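Local coordinates for lantibiotic dehydratase (Microbispora corallina, PDB 5EHK) that dehydrates serine and threonine residues of the NAI-107 precursor peptide, using glutamate delivered by glutamyl-tRNA, at the interface of chains A and B. Residues are numbered along the deposited sequence; one frame, centred on the assembly and turned at random. Chains: chain A/B, Lantibiotic dehydratase.

Contact 1: the interface of chains A and B. Residues chain A 827, 830, 897-899; chain B 205, 431-432.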
ATOM      1  N   PRO A 827     -20.733  -7.652  -9.812  1.00 16.24           N
ATOM      2  CA  PRO A 827     -19.338  -8.086  -9.798  1.00 15.88           C
ATOM      3  C   PRO A 827     -19.007  -8.853 -11.054  1.00 14.12           C
ATOM      4  O   PRO A 827     -19.887  -9.478 -11.647  1.00 13.01           O
ATOM      5  CB  PRO A 827     -19.266  -9.005  -8.581  1.00 18.75           C
ATOM      6  CG  PRO A 827     -20.658  -9.352  -8.262  1.00 16.85           C
ATOM      7  CD  PRO A 827     -21.475  -8.177  -8.660  1.00 14.99           C
ATOM      8  N   ASN A 830     -20.298 -12.308 -12.181  1.00 19.82           N
ATOM      9  CA  ASN A 830     -21.735 -12.355 -12.441  1.00 16.28           C
ATOM     10  C   ASN A 830     -22.186 -11.625 -13.707  1.00 15.75           C
ATOM     11  O   ASN A 830     -23.339 -11.737 -14.112  1.00 16.00           O
ATOM     12  CB  ASN A 830     -22.489 -11.747 -11.258  1.00 22.04           C
ATOM     13  CG  ASN A 830     -22.301 -12.540  -9.970  1.00 31.10           C
ATOM     14  OD1 ASN A 830     -21.446 -13.435  -9.889  1.00 23.48           O
ATOM     15  ND2 ASN A 830     -23.106 -12.208  -8.952  1.00 33.37           N
ATOM     16  N   GLY A 897     -30.356 -10.927  -5.467  1.00 11.95           N
ATOM     17  CA  GLY A 897     -28.910 -11.046  -5.430  1.00 14.51           C
ATOM     18  C   GLY A 897     -28.143 -10.974  -6.753  1.00 16.42           C
ATOM     19  O   GLY A 897     -27.102 -11.624  -6.902  1.00 15.60           O
ATOM     20  N   LEU A 898     -28.642 -10.194  -7.716  1.00 17.03           N
ATOM     21  CA  LEU A 898     -28.004 -10.111  -9.036  1.00 12.46           C
ATOM     22  C   LEU A 898     -27.035  -8.923  -9.137  1.00 10.61           C
ATOM     23  O   LEU A 898     -26.087  -8.932  -9.926  1.00  8.68           O
ATOM     24  CB  LEU A 898     -29.057 -10.080 -10.144  1.00 10.07           C
ATOM     25  CG  LEU A 898     -29.732 -11.407 -10.489  1.00 11.20           C
ATOM     26  CD1 LEU A 898     -31.021 -11.155 -11.224  1.00 15.24           C
ATOM     27  CD2 LEU A 898     -28.836 -12.310 -11.329  1.00 13.36           C
ATOM     28  N   LEU A 899     -27.251  -7.916  -8.303  1.00  9.44           N
ATOM     29  CA  LEU A 899     -26.343  -6.771  -8.265  1.00  9.51           C
ATOM     30  C   LEU A 899     -26.448  -6.179  -6.869  1.00 10.39           C
ATOM     31  O   LEU A 899     -27.474  -6.348  -6.192  1.00 11.67           O
ATOM     32  CB  LEU A 899     -26.714  -5.720  -9.328  1.00  9.80           C
ATOM     33  CG  LEU A 899     -27.912  -4.811  -9.007  1.00  6.98           C
ATOM     34  CD1 LEU A 899     -27.985  -3.634  -9.945  1.00  7.73           C
ATOM     35  CD2 LEU A 899     -29.187  -5.612  -9.064  1.00  7.10           C
TER
ATOM     36  N   ARG B 205     -28.996 -17.060  -7.537  1.00 19.09           N
ATOM     37  CA  ARG B 205     -28.916 -15.751  -8.199  1.00 22.41           C
ATOM     38  C   ARG B 205     -30.027 -15.538  -9.229  1.00 19.99           C
ATOM     39  O   ARG B 205     -29.953 -16.028 -10.367  1.00 16.85           O
ATOM     40  CB  ARG B 205     -27.535 -15.536  -8.844  1.00 21.77           C
ATOM     41  CG  ARG B 205     -26.492 -15.199  -7.847  1.00 21.23           C
ATOM     42  CD  ARG B 205     -25.127 -14.983  -8.413  1.00 24.50           C
ATOM     43  NE  ARG B 205     -24.381 -14.208  -7.418  1.00 34.73           N
ATOM     44  CZ  ARG B 205     -23.383 -14.660  -6.659  1.00 43.46           C
ATOM     45  NH1 ARG B 205     -22.945 -15.917  -6.782  1.00 44.82           N
ATOM     46  NH2 ARG B 205     -22.795 -13.832  -5.792  1.00 37.31           N
ATOM     47  N   ASP B 431     -20.265 -12.050  -3.253  1.00 17.39           N
ATOM     48  CA  ASP B 431     -19.817 -10.780  -3.841  1.00 19.23           C
ATOM     49  C   ASP B 431     -20.897  -9.712  -3.856  1.00 18.65           C
ATOM     50  O   ASP B 431     -20.648  -8.548  -3.572  1.00 19.78           O
ATOM     51  CB  ASP B 431     -19.374 -11.006  -5.283  1.00 21.90           C
ATOM     52  CG  ASP B 431     -17.981 -11.544  -5.372  1.00 29.58           C
ATOM     53  OD1 ASP B 431     -17.107 -10.983  -4.670  1.00 36.18           O
ATOM     54  OD2 ASP B 431     -17.754 -12.515  -6.135  1.00 33.09           O
ATOM     55  N   THR B 432     -22.105 -10.145  -4.176  1.00 15.86           N
ATOM     56  CA  THR B 432     -23.233  -9.273  -4.320  1.00 11.63           C
ATOM     57  C   THR B 432     -23.907  -8.956  -3.000  1.00 13.80           C
ATOM     58  O   THR B 432     -24.163  -7.793  -2.702  1.00 13.01           O
ATOM     59  CB  THR B 432     -24.258  -9.943  -5.222  1.00 15.58           C
ATOM     60  OG1 THR B 432     -23.637 -10.307  -6.465  1.00 17.56           O
ATOM     61  CG2 THR B 432     -25.395  -9.021  -5.485  1.00 13.89           C
TER
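A:Asn830 stands with its side-chain amide over one face of the B:Arg205 guanidinium, the two planes 66° apart and the side chains crossing at about a right angle. The amide oxygen OD1 of A:Asn830 lies 3.9 Å above the middle of the guanidinium plane. As modelled, the amide nitrogen ND2 of A:Asn830 comes within 2.8 Å of NE of B:Arg205. Both nitrogens are donors, so this pair is not a hydrogen bond, and the amide may be turned the wrong way round at this resolution. Exchanging its ends would not make a straight N-H bond either, because the atom modelled as ND2 also approaches from above the plane, on the same side as OD1. The contact is better read as an amide set against a guanidinium face. The arginine reaches it with its chain extended from CG to NE (chi2 180°), passing the carbonyl oxygen of A:Gly897 on the way.

B:Thr432 closes the other side of the amide. Its hydroxyl OG1 is 3.2 Å from ND2 of A:Asn830 but well off the amide plane, on the face opposite NE of B:Arg205. This hydrogen bond is long, tilted and at most weak; the amide donates as modelled, and the direction would reverse if it were flipped. The same hydroxyl faces CG of the A:Pro827 ring. With CG2 anti to the backbone N, the threonine points its methyl into the 897-899 loop, 3.7 Å from CA of A:Leu899 and beside the carbonyl of A:Gly897. CB of B:Asp431 packs on the pyrrolidine ring, 3.6 Å from CG of A:Pro827. At the far end, CD2 of A:Leu898 only grazes the backbone carbonyl of B:Arg205. The patch thus docks a loop and a helix start from the C-terminal dehydratase family region of one subunit against the N-terminal family region of the other, and may help to fix their relative placement in a dimer.

Contact 2: the interface of chains A and B. Residues chain A 862-863; chain B 862-863.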
ATOM      1  N   THR A 862     -12.945   3.131  -8.275  1.00 27.39           N
ATOM      2  CA  THR A 862     -12.365   2.954  -6.948  1.00 28.85           C
ATOM      3  C   THR A 862     -13.163   1.921  -6.146  1.00 27.62           C
ATOM      4  O   THR A 862     -12.686   1.424  -5.127  1.00 30.20           O
ATOM      5  CB  THR A 862     -12.336   4.290  -6.141  1.00 25.57           C
ATOM      6  OG1 THR A 862     -13.669   4.802  -5.997  1.00 31.60           O
ATOM      7  CG2 THR A 862     -11.437   5.358  -6.809  1.00 18.12           C
ATOM      8  N   ALA A 863     -14.379   1.615  -6.595  1.00 26.06           N
ATOM      9  CA  ALA A 863     -15.255   0.704  -5.863  1.00 25.58           C
ATOM     10  C   ALA A 863     -15.383  -0.658  -6.531  1.00 25.37           C
ATOM     11  O   ALA A 863     -16.242  -1.472  -6.170  1.00 26.83           O
ATOM     12  CB  ALA A 863     -16.626   1.328  -5.656  1.00 24.43           C
TER
ATOM     13  N   THR B 862     -14.711   5.535  -1.429  1.00 24.45           N
ATOM     14  CA  THR B 862     -13.469   5.218  -2.121  1.00 27.86           C
ATOM     15  C   THR B 862     -12.936   6.340  -3.028  1.00 24.05           C
ATOM     16  O   THR B 862     -11.754   6.350  -3.383  1.00 21.52           O
ATOM     17  CB  THR B 862     -13.598   3.899  -2.875  1.00 24.25           C
ATOM     18  OG1 THR B 862     -14.776   3.950  -3.686  1.00 29.16           O
ATOM     19  CG2 THR B 862     -13.744   2.766  -1.893  1.00 21.60           C
ATOM     20  N   ALA B 863     -13.791   7.297  -3.369  1.00 22.72           N
ATOM     21  CA  ALA B 863     -13.391   8.373  -4.277  1.00 23.71           C
ATOM     22  C   ALA B 863     -13.137   9.699  -3.549  1.00 24.24           C
ATOM     23  O   ALA B 863     -13.055  10.768  -4.168  1.00 32.85           O
ATOM     24  CB  ALA B 863     -14.408   8.548  -5.401  1.00 23.66           C
TER
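A:Thr862 and B:Thr862 meet across the two-fold axis at the tips of matching beta-hairpins, in a protein of the lantibiotic dehydratase family. In each chain residues 862-863 form the tight turn between strands 853-861 and 864-872, with backbone angles close to those of a type I turn.

The polar interaction is a hydrogen bond between the two hydroxyls, OG1 of A:Thr862 to OG1 of B:Thr862 at 2.7 Å. Its direction is not decided: one hydroxyl must give its hydrogen and the other accept it, so the protons cannot obey the two-fold symmetry in any single instant, although the roles could exchange. Measured from the CB-OG1 bond of either threonine, the partner oxygen lies roughly where the hydrogen or a lone pair of the hydroxyl would point, so a nearly straight O-H...O bond is possible from either side. In each threonine OG1 sits between the backbone N and the carbonyl carbon (chi1 59° in A:Thr862, and much the same in its twin), which turns the hydroxyl towards its counterpart and sets CG2 beside the backbone N.

Van der Waals contacts surround this bond. The two side chains run antiparallel alongside each other, bringing CB of A:Thr862 to 3.5 Å from CB of B:Thr862. Each CB also faces the backbone carbonyl oxygen of the opposite threonine. The methyls follow: CG2 of A:Thr862 is 3.6 Å from O of B:Thr862, and the reciprocal pair is similar. Most of the buried surface belongs to the threonines: A:Thr862 loses 60 Å² to the other chain and B:Thr862 about as much, the alanines far less.

The alanines add a smaller apolar flank, on the side of the hydroxyl pair away from those carbonyls. CB of A:Ala863 approaches OG1 of B:Thr862 at 3.8 Å, and its twin does likewise.

The C-alpha centres of contact 1 and contact 2 are about 19 Å apart on one two-fold symmetric interface, and they share no residue. Contact 2 straddles the axis and pairs a turn with its own copy, whereas contact 1 lies off the axis, joins unlike segments and has a twin with the chains exchanged. Both draw on the C-terminal family region of chain A: strand 864-872, leaving the turn of contact 2, is followed by helix 875-895, which runs to the loop used in contact 1. Axial and flanking anchors together could limit rocking of the subunits, if this dimer is the biological one.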